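Local coordinates for 450aa long hypothetical fmu protein (Pyrococcus horikoshii, PDB 2YXL), which probably methylates cytosine in RNA at carbon 5, using S-adenosyl-L-methionine as the methyl donor, at residues Gln244-Ala249 against His436-Phe441; Ile187-Asn192 against Thr220-Lys225; Thr428-Pro433 against Gly440-Leu445; Ala338-Ser343 against Thr388-Phe393. One frame throughout, in Å; residues are numbered along the deposited sequence.

Contact 1: residues Gln244-Ala249 against His436-Phe441; sequences QEEASA and HSTIGF
Thr438 and Ala247 make the direct polar link here: the Ala247 N-H at the first turn of helix 246-255 points to Thr438 OG1, 3.1 Å from N to oxygen, with an angle of 156° at the hydrogen. Thr438 holds OG1 anti to its own backbone N (chi1 -169°), which turns the hydroxyl to the helix start, while CG2 lies against Ala247 CB. A water joins the same hydroxyl, 2.7 Å from Thr438 OG1. It also accepts from Glu246 N and donates to Glu245 OE1, so the first N-H groups of the helix are met by a side chain and a solvent molecule. Glu245, at the N-cap position, bends at chi2 (-65°) and passes its CB and CG across the Ile439 branches; Glu245 CG is 3.8 Å from Ile439 CD1. The carboxylate continues to a salt bridge with Lys348. Glu246 leads its extended chain to Ser215, Arg217 and Tyr420. Three residues on from Thr438, Phe441 packs its ring on Ala247 and Ser248: Ala247 CB is 3.7 Å from Phe441 CG, and Ser248 OG is 3.6 Å from CE2 of that ring. Ala247 O stands 3.8 Å above one face of the Phe441 ring, displaced to the rim, and accepts from Tyr443 OH. The other neighbours of Phe441 include Cys390, the predicted nucleophile, and Lys273 of the predicted S-adenosyl-L-methionine site. With the N-H groups and both carboxylates supplied with partners, this buried helix start probably pays little for its polar atoms, while Ala247 packs on Ile439 and Phe441 beside the predicted nucleophile.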
loop_
_atom_site.group_PDB
_atom_site.type_symbol
_atom_site.label_atom_id
_atom_site.label_comp_id
_atom_site.label_asym_id
_atom_site.label_seq_id
_atom_site.Cartn_x
_atom_site.Cartn_y
_atom_site.Cartn_z
ATOM N N GLN A 244 7.933 -5.596 2.793
ATOM C CA GLN A 244 7.550 -4.758 3.926
ATOM C C GLN A 244 8.267 -3.415 3.854
ATOM O O GLN A 244 9.457 -3.355 3.546
ATOM C CB GLN A 244 7.871 -5.450 5.263
ATOM C CG GLN A 244 7.445 -4.647 6.488
ATOM C CD GLN A 244 7.688 -5.359 7.809
ATOM O OE1 GLN A 244 8.827 -5.676 8.166
ATOM N NE2 GLN A 244 6.613 -5.589 8.559
ATOM N N GLU A 245 7.531 -2.348 4.152
ATOM C CA GLU A 245 8.094 -1.006 4.231
ATOM C C GLU A 245 8.964 -0.857 5.469
ATOM O O GLU A 245 8.745 -1.537 6.475
ATOM C CB GLU A 245 6.986 0.053 4.246
ATOM C CG GLU A 245 6.108 0.086 2.994
ATOM C CD GLU A 245 6.860 0.488 1.725
ATOM O OE1 GLU A 245 7.966 1.070 1.808
ATOM O OE2 GLU A 245 6.330 0.221 0.628
ATOM N N GLU A 246 9.951 0.034 5.387
ATOM C CA GLU A 246 10.850 0.309 6.506
ATOM C C GLU A 246 10.074 0.694 7.774
ATOM O O GLU A 246 10.352 0.177 8.858
ATOM C CB GLU A 246 11.861 1.400 6.133
ATOM C CG GLU A 246 12.965 1.613 7.163
ATOM C CD GLU A 246 13.782 2.860 6.892
ATOM O OE1 GLU A 246 14.914 2.732 6.375
ATOM O OE2 GLU A 246 13.296 3.973 7.177
ATOM N N ALA A 247 9.099 1.590 7.620
ATOM C CA ALA A 247 8.265 2.052 8.730
ATOM C C ALA A 247 7.543 0.906 9.454
ATOM O O ALA A 247 7.443 0.902 10.681
ATOM C CB ALA A 247 7.267 3.095 8.245
ATOM N N SER A 248 7.060 -0.067 8.684
ATOM C CA SER A 248 6.393 -1.238 9.241
ATOM C C SER A 248 7.340 -2.149 10.022
ATOM O O SER A 248 6.943 -2.745 11.025
ATOM C CB SER A 248 5.699 -2.027 8.136
ATOM O OG SER A 248 4.639 -1.276 7.567
ATOM N N ALA A 249 8.586 -2.249 9.562
ATOM C CA ALA A 249 9.606 -3.049 10.243
ATOM C C ALA A 249 10.003 -2.455 11.594
ATOM O O ALA A 249 10.273 -3.192 12.544
ATOM C CB ALA A 249 10.826 -3.206 9.367
ATOM N N HIS A 436 11.668 10.870 5.167
ATOM C CA HIS A 436 12.310 9.595 5.505
ATOM C C HIS A 436 12.372 8.555 4.388
ATOM O O HIS A 436 12.987 7.506 4.564
ATOM C CB HIS A 436 11.647 8.978 6.742
ATOM C CG HIS A 436 11.583 9.899 7.920
ATOM N ND1 HIS A 436 10.395 10.392 8.414
ATOM C CD2 HIS A 436 12.560 10.414 8.702
ATOM C CE1 HIS A 436 10.642 11.169 9.454
ATOM N NE2 HIS A 436 11.949 11.200 9.649
ATOM N N SER A 437 11.743 8.843 3.252
ATOM C CA SER A 437 11.694 7.907 2.116
ATOM C C SER A 437 11.096 6.541 2.478
ATOM O O SER A 437 11.548 5.495 2.004
ATOM C CB SER A 437 13.074 7.747 1.469
ATOM O OG SER A 437 13.487 8.963 0.879
ATOM N N THR A 438 10.089 6.574 3.340
ATOM C CA THR A 438 9.256 5.414 3.635
ATOM C C THR A 438 7.813 5.918 3.640
ATOM O O THR A 438 7.586 7.113 3.460
ATOM C CB THR A 438 9.668 4.734 4.974
ATOM O OG1 THR A 438 9.006 3.470 5.105
ATOM C CG2 THR A 438 9.356 5.620 6.186
ATOM N N ILE A 439 6.845 5.022 3.815
ATOM C CA ILE A 439 5.430 5.416 3.899
ATOM C C ILE A 439 5.134 6.284 5.127
ATOM O O ILE A 439 5.848 6.217 6.128
ATOM C CB ILE A 439 4.490 4.185 3.917
ATOM C CG1 ILE A 439 4.911 3.196 5.019
ATOM C CG2 ILE A 439 4.449 3.526 2.533
ATOM C CD1 ILE A 439 3.883 2.122 5.337
ATOM N N GLY A 440 4.088 7.105 5.036
ATOM C CA GLY A 440 3.574 7.846 6.191
ATOM C C GLY A 440 3.112 6.868 7.256
ATOM O O GLY A 440 2.366 5.933 6.965
ATOM N N PHE A 441 3.560 7.069 8.489
ATOM C CA PHE A 441 3.319 6.096 9.549
ATOM C C PHE A 441 3.186 6.768 10.911
ATOM O O PHE A 441 3.673 7.884 11.112
ATOM C CB PHE A 441 4.464 5.084 9.579
ATOM C CG PHE A 441 4.033 3.674 9.863
ATOM C CD1 PHE A 441 4.176 3.134 11.136
ATOM C CD2 PHE A 441 3.505 2.879 8.854
ATOM C CE1 PHE A 441 3.795 1.824 11.403
ATOM C CE2 PHE A 441 3.117 1.565 9.107
ATOM C CZ PHE A 441 3.262 1.037 10.389
HETATM O O HOH W 1 9.953 1.898 3.085
#

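Contact 2: residues Ile187-Asn192 against Thr220-Lys225; sequences ISIRVN and TILKIK
Ile187 to Val191 pairs antiparallel with Thr220 to Ile224, the two strand axes 4.7 Å apart and inclined at 146° between their N-to-C directions. Five backbone bonds hold the pair: reciprocal ones at Ile187 with Ile224 and at Ile189 with Leu222, then Val191 N to Thr220 O at 2.9 Å. Between them lie the non-hydrogen-bonded pairs Ser188 with Lys223 and Arg190 with Ile221. On the face carrying Ile187, Ile189, Leu222 and Ile224 the contacts are aliphatic. Ile189 CG1 takes the place between backbone N and carbonyl carbon (chi1 59°) and reaches Leu222 CB at 4.0 Å, while Val191 CG2 meets Leu222 CD1 at 3.7 Å. Helix 198-207 covers this face through Val201, Ile202 and Leu205, and the strands belong to the four-stranded antiparallel sheet of the ferredoxin-like domain of RsmB/F relatives. The face of Ser188, Arg190, Ile221 and Lys223 is mixed. Ile221 bends at chi2 (-72°) and lays CD1 on Arg190 CB at 3.7 Å, and its CG2 lies 3.5 Å from Ser188 OG. An alanine at Ile221 would probably open a gap over Arg190 CB and beside the Ser188 hydroxyl, leaving the aliphatic part of the arginine less firmly backed. Beyond CG, the Arg190 chain bends at chi3, and its guanidinium forms a salt bridge with Glu279 and a bond to the Gln244 side chain, near the sinefungin pocket. Ser188 OG bonds to Gln244 O, which lies in the turn just before helix 246-255.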
loop_
_atom_site.group_PDB
_atom_site.type_symbol
_atom_site.label_atom_id
_atom_site.label_comp_id
_atom_site.label_asym_id
_atom_site.label_seq_id
_atom_site.Cartn_x
_atom_site.Cartn_y
_atom_site.Cartn_z
ATOM N N ILE A 187 11.427 -1.183 -4.463
ATOM C CA ILE A 187 10.610 -2.092 -3.668
ATOM C C ILE A 187 11.340 -2.377 -2.360
ATOM O O ILE A 187 12.540 -2.667 -2.359
ATOM C CB ILE A 187 10.329 -3.420 -4.415
ATOM C CG1 ILE A 187 9.618 -3.154 -5.748
ATOM C CG2 ILE A 187 9.498 -4.373 -3.548
ATOM C CD1 ILE A 187 9.901 -4.195 -6.830
ATOM N N SER A 188 10.606 -2.292 -1.254
ATOM C CA SER A 188 11.164 -2.513 0.067
ATOM C C SER A 188 10.858 -3.925 0.563
ATOM O O SER A 188 9.707 -4.364 0.536
ATOM C CB SER A 188 10.624 -1.464 1.036
ATOM O OG SER A 188 11.247 -1.576 2.303
ATOM N N ILE A 189 11.895 -4.636 1.003
ATOM C CA ILE A 189 11.760 -6.010 1.505
ATOM C C ILE A 189 12.474 -6.201 2.843
ATOM O O ILE A 189 13.433 -5.490 3.149
ATOM C CB ILE A 189 12.279 -7.078 0.488
ATOM C CG1 ILE A 189 13.762 -6.851 0.147
ATOM C CG2 ILE A 189 11.415 -7.102 -0.775
ATOM C CD1 ILE A 189 14.445 -8.047 -0.497
ATOM N N ARG A 190 11.997 -7.155 3.640
ATOM C CA ARG A 190 12.666 -7.522 4.886
ATOM C C ARG A 190 13.288 -8.907 4.759
ATOM O O ARG A 190 12.685 -9.816 4.184
ATOM C CB ARG A 190 11.698 -7.485 6.073
ATOM C CG ARG A 190 12.400 -7.360 7.421
ATOM C CD ARG A 190 11.451 -7.520 8.607
ATOM N NE ARG A 190 11.091 -8.918 8.838
ATOM C CZ ARG A 190 9.884 -9.438 8.626
ATOM N NH1 ARG A 190 8.880 -8.683 8.186
ATOM N NH2 ARG A 190 9.676 -10.723 8.867
ATOM N N VAL A 191 14.498 -9.051 5.293
ATOM C CA VAL A 191 15.200 -10.330 5.310
ATOM C C VAL A 191 14.811 -11.118 6.562
ATOM O O VAL A 191 14.912 -10.614 7.683
ATOM C CB VAL A 191 16.743 -10.134 5.232
ATOM C CG1 VAL A 191 17.487 -11.437 5.512
ATOM C CG2 VAL A 191 17.139 -9.585 3.872
ATOM N N ASN A 192 14.353 -12.350 6.351
ATOM C CA ASN A 192 13.971 -13.250 7.435
ATOM C C ASN A 192 15.206 -13.826 8.128
ATOM O O ASN A 192 15.793 -14.806 7.660
ATOM C CB ASN A 192 13.063 -14.365 6.891
ATOM C CG ASN A 192 12.559 -15.316 7.976
ATOM O OD1 ASN A 192 12.106 -16.418 7.674
ATOM N ND2 ASN A 192 12.626 -14.892 9.231
ATOM N N THR A 220 17.955 -4.914 8.313
ATOM C CA THR A 220 17.313 -6.090 7.720
ATOM C C THR A 220 16.373 -5.702 6.576
ATOM O O THR A 220 15.840 -6.572 5.879
ATOM C CB THR A 220 16.563 -6.945 8.763
ATOM O OG1 THR A 220 15.757 -6.103 9.592
ATOM C CG2 THR A 220 17.542 -7.716 9.626
ATOM N N ILE A 221 16.183 -4.396 6.390
ATOM C CA ILE A 221 15.381 -3.866 5.291
ATOM C C ILE A 221 16.264 -3.527 4.086
ATOM O O ILE A 221 17.300 -2.865 4.221
ATOM C CB ILE A 221 14.541 -2.628 5.734
ATOM C CG1 ILE A 221 13.401 -3.047 6.678
ATOM C CG2 ILE A 221 14.000 -1.844 4.528
ATOM C CD1 ILE A 221 12.242 -3.794 6.007
ATOM N N LEU A 222 15.848 -3.995 2.914
ATOM C CA LEU A 222 16.553 -3.707 1.674
ATOM C C LEU A 222 15.624 -3.047 0.679
ATOM O O LEU A 222 14.475 -3.464 0.515
ATOM C CB LEU A 222 17.126 -4.988 1.057
ATOM C CG LEU A 222 17.975 -5.934 1.911
ATOM C CD1 LEU A 222 18.199 -7.232 1.158
ATOM C CD2 LEU A 222 19.302 -5.298 2.317
ATOM N N LYS A 223 16.123 -2.014 0.014
ATOM C CA LYS A 223 15.418 -1.442 -1.122
ATOM C C LYS A 223 16.022 -2.012 -2.398
ATOM O O LYS A 223 17.235 -1.943 -2.607
ATOM C CB LYS A 223 15.459 0.087 -1.089
ATOM C CG LYS A 223 14.683 0.681 0.089
ATOM C CD LYS A 223 14.831 2.200 0.192
ATOM C CE LYS A 223 13.889 2.787 1.263
ATOM N NZ LYS A 223 14.301 2.467 2.677
ATOM N N ILE A 224 15.176 -2.622 -3.222
ATOM C CA ILE A 224 15.608 -3.197 -4.492
ATOM C C ILE A 224 14.921 -2.492 -5.658
ATOM O O ILE A 224 13.740 -2.153 -5.579
ATOM C CB ILE A 224 15.405 -4.741 -4.556
ATOM C CG1 ILE A 224 13.919 -5.123 -4.494
ATOM C CG2 ILE A 224 16.201 -5.433 -3.447
ATOM C CD1 ILE A 224 13.621 -6.564 -4.896
ATOM N N LYS A 225 15.675 -2.256 -6.727
ATOM C CA LYS A 225 15.156 -1.558 -7.895
ATOM C C LYS A 225 14.427 -2.544 -8.803
ATOM O O LYS A 225 15.035 -3.474 -9.341
ATOM C CB LYS A 225 16.290 -0.853 -8.652
ATOM C CG LYS A 225 15.830 0.257 -9.596
ATOM C CD LYS A 225 17.018 1.019 -10.164
ATOM C CE LYS A 225 16.636 2.411 -10.652
ATOM N NZ LYS A 225 15.902 2.392 -11.949
#

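Contact 3: residues Thr428-Pro433 against Gly440-Leu445; sequences TMRAWP and GFFYAL
Met429 and Tyr443 form the dense part of this antiparallel pair. Met429 CE lies over one face of the Tyr443 ring, 3.8 Å from its centroid and 14° off the normal; SD stands obliquely farther out, giving a Met-aromatic contact. The opposite face receives Phe441 CD1 from the same strand, so the tyrosine is gripped from both sides. Met429 with Tyr443 and Ala431 with Phe441 are hydrogen-bonded both ways, the donors of the second pair standing well above the carbonyl planes. On the other sheet face, Phe442 has CG anti to its backbone N (chi1 -180°), with Arg430 CG at the ring edge, 3.7 Å from CD1, and Thr428 CB 3.7 Å from CE1. A serine in place of Phe442 would probably leave Arg430 CG and the Thr428 side chain without this apolar partner. Toward the small Ala431, Gly440 and Pro433 rings give way to solvent: a water donates to Phe441 O at 3.0 Å and accepts weakly from Arg430 NH1. Arg430 also has a salt bridge to Glu398 and a bond to Ile392 O. The buried arginine, answered by acid and carbonyl, probably ties strand 429-431 to the loop after Thr389 and the start of helix 398-407.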
loop_
_atom_site.group_PDB
_atom_site.type_symbol
_atom_site.label_atom_id
_atom_site.label_comp_id
_atom_site.label_asym_id
_atom_site.label_seq_id
_atom_site.Cartn_x
_atom_site.Cartn_y
_atom_site.Cartn_z
ATOM N N THR A 428 4.877 10.314 20.929
ATOM C CA THR A 428 4.486 9.571 19.735
ATOM C C THR A 428 5.434 9.883 18.583
ATOM O O THR A 428 6.092 10.927 18.569
ATOM C CB THR A 428 3.022 9.869 19.300
ATOM O OG1 THR A 428 2.895 11.237 18.890
ATOM C CG2 THR A 428 2.043 9.569 20.432
ATOM N N MET A 429 5.488 8.977 17.613
ATOM C CA MET A 429 6.436 9.083 16.516
ATOM C C MET A 429 5.732 9.003 15.169
ATOM O O MET A 429 4.780 8.242 15.003
ATOM C CB MET A 429 7.491 7.982 16.638
ATOM C CG MET A 429 8.656 8.094 15.668
ATOM S SD MET A 429 10.031 7.027 16.131
ATOM C CE MET A 429 9.323 5.394 15.909
ATOM N N ARG A 430 6.205 9.803 14.217
ATOM C CA ARG A 430 5.683 9.787 12.855
ATOM C C ARG A 430 6.794 9.641 11.815
ATOM O O ARG A 430 7.868 10.234 11.951
ATOM C CB ARG A 430 4.871 11.050 12.565
ATOM C CG ARG A 430 3.452 11.026 13.097
ATOM C CD ARG A 430 2.721 12.299 12.711
ATOM N NE ARG A 430 1.287 12.218 12.969
ATOM C CZ ARG A 430 0.347 12.129 12.030
ATOM N NH1 ARG A 430 0.677 12.109 10.743
ATOM N NH2 ARG A 430 -0.933 12.068 12.378
ATOM N N ALA A 431 6.522 8.836 10.791
ATOM C CA ALA A 431 7.363 8.757 9.605
ATOM C C ALA A 431 6.665 9.493 8.471
ATOM O O ALA A 431 5.432 9.490 8.378
ATOM C CB ALA A 431 7.619 7.309 9.220
ATOM N N TRP A 432 7.462 10.135 7.623
ATOM C CA TRP A 432 6.951 10.892 6.487
ATOM C C TRP A 432 7.723 10.550 5.216
ATOM O O TRP A 432 8.950 10.422 5.255
ATOM C CB TRP A 432 7.053 12.393 6.758
ATOM C CG TRP A 432 6.165 12.880 7.858
ATOM C CD1 TRP A 432 6.521 13.121 9.155
ATOM C CD2 TRP A 432 4.770 13.201 7.759
ATOM N NE1 TRP A 432 5.437 13.571 9.870
ATOM C CE2 TRP A 432 4.348 13.629 9.039
ATOM C CE3 TRP A 432 3.835 13.166 6.715
ATOM C CZ2 TRP A 432 3.031 14.019 9.304
ATOM C CZ3 TRP A 432 2.526 13.558 6.977
ATOM C CH2 TRP A 432 2.137 13.978 8.263
ATOM N N PRO A 433 7.010 10.409 4.082
ATOM C CA PRO A 433 7.645 10.110 2.791
ATOM C C PRO A 433 8.706 11.132 2.383
ATOM O O PRO A 433 9.785 10.745 1.935
ATOM C CB PRO A 433 6.469 10.132 1.805
ATOM C CG PRO A 433 5.265 9.863 2.643
ATOM C CD PRO A 433 5.541 10.511 3.957
ATOM N N GLY A 440 4.088 7.105 5.036
ATOM C CA GLY A 440 3.574 7.846 6.191
ATOM C C GLY A 440 3.112 6.868 7.256
ATOM O O GLY A 440 2.366 5.933 6.965
ATOM N N PHE A 441 3.560 7.069 8.489
ATOM C CA PHE A 441 3.319 6.096 9.549
ATOM C C PHE A 441 3.186 6.768 10.911
ATOM O O PHE A 441 3.673 7.884 11.112
ATOM C CB PHE A 441 4.464 5.084 9.579
ATOM C CG PHE A 441 4.033 3.674 9.863
ATOM C CD1 PHE A 441 4.176 3.134 11.136
ATOM C CD2 PHE A 441 3.505 2.879 8.854
ATOM C CE1 PHE A 441 3.795 1.824 11.403
ATOM C CE2 PHE A 441 3.117 1.565 9.107
ATOM C CZ PHE A 441 3.262 1.037 10.389
ATOM N N PHE A 442 2.523 6.081 11.839
ATOM C CA PHE A 442 2.319 6.597 13.186
ATOM C C PHE A 442 2.579 5.516 14.223
ATOM O O PHE A 442 2.210 4.359 14.026
ATOM C CB PHE A 442 0.902 7.148 13.333
ATOM C CG PHE A 442 0.607 7.713 14.698
ATOM C CD1 PHE A 442 1.104 8.960 15.072
ATOM C CD2 PHE A 442 -0.174 7.001 15.603
ATOM C CE1 PHE A 442 0.832 9.485 16.322
ATOM C CE2 PHE A 442 -0.453 7.520 16.860
ATOM C CZ PHE A 442 0.053 8.764 17.220
ATOM N N TYR A 443 3.219 5.913 15.321
ATOM C CA TYR A 443 3.584 5.006 16.407
ATOM C C TYR A 443 3.135 5.572 17.751
ATOM O O TYR A 443 3.367 6.751 18.047
ATOM C CB TYR A 443 5.106 4.798 16.457
ATOM C CG TYR A 443 5.759 4.412 15.149
ATOM C CD1 TYR A 443 6.027 5.372 14.176
ATOM C CD2 TYR A 443 6.139 3.092 14.901
ATOM C CE1 TYR A 443 6.630 5.030 12.981
ATOM C CE2 TYR A 443 6.749 2.736 13.706
ATOM C CZ TYR A 443 6.992 3.714 12.752
ATOM O OH TYR A 443 7.588 3.387 11.560
ATOM N N ALA A 444 2.507 4.729 18.567
ATOM C CA ALA A 444 2.171 5.089 19.941
ATOM C C ALA A 444 2.411 3.903 20.860
ATOM O O ALA A 444 1.698 2.900 20.787
ATOM C CB ALA A 444 0.737 5.555 20.037
ATOM N N LEU A 445 3.429 4.018 21.709
ATOM C CA LEU A 445 3.769 2.958 22.648
ATOM C C LEU A 445 3.176 3.253 24.024
ATOM O O LEU A 445 3.342 4.346 24.572
ATOM C CB LEU A 445 5.287 2.744 22.725
ATOM C CG LEU A 445 5.804 1.497 23.459
ATOM C CD1 LEU A 445 5.367 0.202 22.770
ATOM C CD2 LEU A 445 7.321 1.539 23.602
HETATM O O HOH W 2 2.967 10.443 9.776
#

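Contact 4: residues Ala338-Ser343 against Thr388-Phe393; sequences APCTSS and TTCSIF. With SFG (sinefungin), chain B.
Phe393 presents one face of its ring to Ser343, whose OG stands 3.4 Å above the plane and displaced to the rim; Thr341 OG1 comes to the ring edge, 3.5 Å from Phe393 CD1. The ring also makes a cation-pi contact with Arg164. Ser343 OG sits between its backbone N and carbonyl carbon (chi1 56°), and there it accepts the Ile392 N-H at 2.9 Å, in a nearly straight bond of 170°. Ser391 OG lies among the Thr341 and Ser343 hydroxyls and accepts from Phe393 N, forming an ST turn; Glu396 bonds to it and to Thr341 OG1. A second ST turn has Thr389 OG1 accepting from Ser391 N, and Asn397 bonds to the same hydroxyl. Where strands 331-337 and 383-389 run parallel, Ala338 N bonds to Thr388 O. Between these ends two cysteines meet: Cys340 SG is 3.6 Å from Cys390 SG, too far for a disulfide, and accepts weakly from Cys390 N at 3.5 Å. Cys390 is the predicted nucleophile; in RsmB/NOP relatives the cysteine of the Pro-Cys motif is thought to assist product release, a role Cys340, which follows Pro339, may share. Pro339 CG touches sinefungin, 3.4 Å from C8. Hydroxyl and backbone bonds thus fix the two loops around the sulfur pair, consistent with a site that holds its two sulfurs near the bound cofactor analogue.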
loop_
_atom_site.group_PDB
_atom_site.type_symbol
_atom_site.label_atom_id
_atom_site.label_comp_id
_atom_site.label_asym_id
_atom_site.label_seq_id
_atom_site.Cartn_x
_atom_site.Cartn_y
_atom_site.Cartn_z
ATOM N N ALA A 338 -3.520 -1.062 13.293
ATOM C CA ALA A 338 -4.953 -0.893 13.075
ATOM C C ALA A 338 -5.335 -0.741 11.613
ATOM O O ALA A 338 -4.611 -0.104 10.850
ATOM C CB ALA A 338 -5.462 0.298 13.878
ATOM N N PRO A 339 -6.480 -1.330 11.217
ATOM C CA PRO A 339 -7.038 -1.015 9.909
ATOM C C PRO A 339 -7.248 0.489 9.830
ATOM O O PRO A 339 -7.707 1.099 10.799
ATOM C CB PRO A 339 -8.387 -1.752 9.908
ATOM C CG PRO A 339 -8.660 -2.078 11.338
ATOM C CD PRO A 339 -7.318 -2.300 11.943
ATOM N N CYS A 340 -6.883 1.088 8.702
ATOM C CA CYS A 340 -6.906 2.538 8.582
ATOM C C CYS A 340 -7.154 2.986 7.148
ATOM O O CYS A 340 -7.356 2.157 6.260
ATOM C CB CYS A 340 -5.602 3.135 9.124
ATOM S SG CYS A 340 -4.137 2.718 8.164
ATOM N N THR A 341 -7.138 4.301 6.940
ATOM C CA THR A 341 -7.366 4.901 5.622
ATOM C C THR A 341 -6.256 4.607 4.611
ATOM O O THR A 341 -6.500 4.627 3.404
ATOM C CB THR A 341 -7.530 6.434 5.718
ATOM O OG1 THR A 341 -6.425 6.997 6.442
ATOM C CG2 THR A 341 -8.850 6.795 6.395
ATOM N N SER A 342 -5.048 4.350 5.113
ATOM C CA SER A 342 -3.853 4.104 4.284
ATOM C C SER A 342 -3.312 5.357 3.587
ATOM O O SER A 342 -2.506 5.252 2.660
ATOM C CB SER A 342 -4.093 2.976 3.264
ATOM O OG SER A 342 -3.883 1.700 3.845
ATOM N N SER A 343 -3.741 6.535 4.042
ATOM C CA SER A 343 -3.370 7.813 3.417
ATOM C C SER A 343 -1.858 8.034 3.325
ATOM O O SER A 343 -1.377 8.727 2.427
ATOM C CB SER A 343 -4.017 8.980 4.161
ATOM O OG SER A 343 -3.664 8.957 5.535
ATOM N N THR A 388 -0.259 1.408 15.869
ATOM C CA THR A 388 0.268 1.965 14.628
ATOM C C THR A 388 -0.802 2.008 13.557
ATOM O O THR A 388 -1.680 1.146 13.511
ATOM C CB THR A 388 1.477 1.166 14.057
ATOM O OG1 THR A 388 1.088 -0.186 13.781
ATOM C CG2 THR A 388 2.661 1.178 15.004
ATOM N N THR A 389 -0.724 3.038 12.720
ATOM C CA THR A 389 -1.449 3.094 11.456
ATOM C C THR A 389 -0.473 3.536 10.367
ATOM O O THR A 389 0.591 4.095 10.657
ATOM C CB THR A 389 -2.621 4.107 11.485
ATOM O OG1 THR A 389 -2.105 5.444 11.431
ATOM C CG2 THR A 389 -3.493 3.931 12.733
ATOM N N CYS A 390 -0.834 3.278 9.114
ATOM C CA CYS A 390 -0.123 3.882 7.995
ATOM C C CYS A 390 -0.976 5.013 7.424
ATOM O O CYS A 390 -1.167 5.129 6.216
ATOM C CB CYS A 390 0.249 2.841 6.941
ATOM S SG CYS A 390 -1.108 1.780 6.464
ATOM N N SER A 391 -1.491 5.838 8.331
ATOM C CA SER A 391 -2.299 6.999 7.987
ATOM C C SER A 391 -1.608 8.262 8.485
ATOM O O SER A 391 -0.882 8.229 9.477
ATOM C CB SER A 391 -3.691 6.879 8.610
ATOM O OG SER A 391 -4.407 8.099 8.500
ATOM N N ILE A 392 -1.841 9.374 7.795
ATOM C CA ILE A 392 -1.243 10.652 8.180
ATOM C C ILE A 392 -2.220 11.556 8.932
ATOM O O ILE A 392 -1.836 12.624 9.413
ATOM C CB ILE A 392 -0.662 11.411 6.965
ATOM C CG1 ILE A 392 -1.734 11.613 5.889
ATOM C CG2 ILE A 392 0.570 10.674 6.419
ATOM C CD1 ILE A 392 -1.497 12.810 4.987
ATOM N N PHE A 393 -3.474 11.120 9.035
ATOM C CA PHE A 393 -4.522 11.924 9.652
ATOM C C PHE A 393 -4.471 11.881 11.173
ATOM O O PHE A 393 -4.322 10.811 11.771
ATOM C CB PHE A 393 -5.906 11.479 9.166
ATOM C CG PHE A 393 -6.097 11.584 7.676
ATOM C CD1 PHE A 393 -6.568 10.494 6.948
ATOM C CD2 PHE A 393 -5.810 12.768 7.000
ATOM C CE1 PHE A 393 -6.760 10.580 5.568
ATOM C CE2 PHE A 393 -5.993 12.862 5.619
ATOM C CZ PHE A 393 -6.471 11.765 4.904
HETATM N N SFG B . -0.538 -5.775 10.476
HETATM C CA SFG B . -0.704 -6.271 9.097
HETATM C C SFG B . 0.676 -6.531 8.459
HETATM O O SFG B . 0.726 -7.346 7.513
HETATM O OXT SFG B . 1.658 -5.922 8.935
HETATM C CB SFG B . -1.532 -5.272 8.267
HETATM C CG SFG B . -2.971 -5.160 8.805
HETATM C CD SFG B . -3.860 -4.239 7.954
HETATM N NE SFG B . -3.319 -2.874 8.011
HETATM C "C5'" SFG B . -5.314 -4.180 8.474
HETATM C "C4'" SFG B . -5.983 -5.563 8.675
HETATM O "O4'" SFG B . -6.967 -5.382 9.721
HETATM C "C3'" SFG B . -6.772 -6.069 7.454
HETATM O "O3'" SFG B . -6.236 -7.336 7.050
HETATM C "C2'" SFG B . -8.212 -6.226 7.965
HETATM O "O2'" SFG B . -8.819 -7.420 7.454
HETATM C "C1'" SFG B . -7.988 -6.366 9.467
HETATM N N9 SFG B . -9.173 -6.037 10.311
HETATM C C8 SFG B . -9.991 -4.991 10.166
HETATM N N7 SFG B . -10.928 -5.019 11.114
HETATM C C5 SFG B . -10.709 -6.091 11.870
HETATM C C6 SFG B . -11.344 -6.634 12.985
HETATM N N6 SFG B . -12.420 -6.049 13.507
HETATM N N1 SFG B . -10.854 -7.762 13.529
HETATM C C2 SFG B . -9.782 -8.354 13.017
HETATM N N3 SFG B . -9.156 -7.862 11.955
HETATM C C4 SFG B . -9.592 -6.736 11.363
#

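How the contacts relate
All four contacts are buried, but they differ in depth and chemistry. Contacts 1 and 4 lie nearest the centre of the chain: contact 1 meets helix-start N-H groups with a hydroxyl and a water, contact 4 joins two loops by hydroxyls and sulfur. Contacts 2 and 3 are farther out and are strand pairs, closed by backbone bonds and by aliphatic or aromatic side chains. Contact 3 shares Gly440 and Phe441 with contact 1, and its strand 441-447 lies beside strand 383-389 of contact 4, where Phe442 N bonds to Thr389 O. Contact 2, in the ferredoxin-like domain, touches contact 1 through Gln244 but keeps about 9 Å from contact 3 and 13 Å from contact 4 at the nearest atoms.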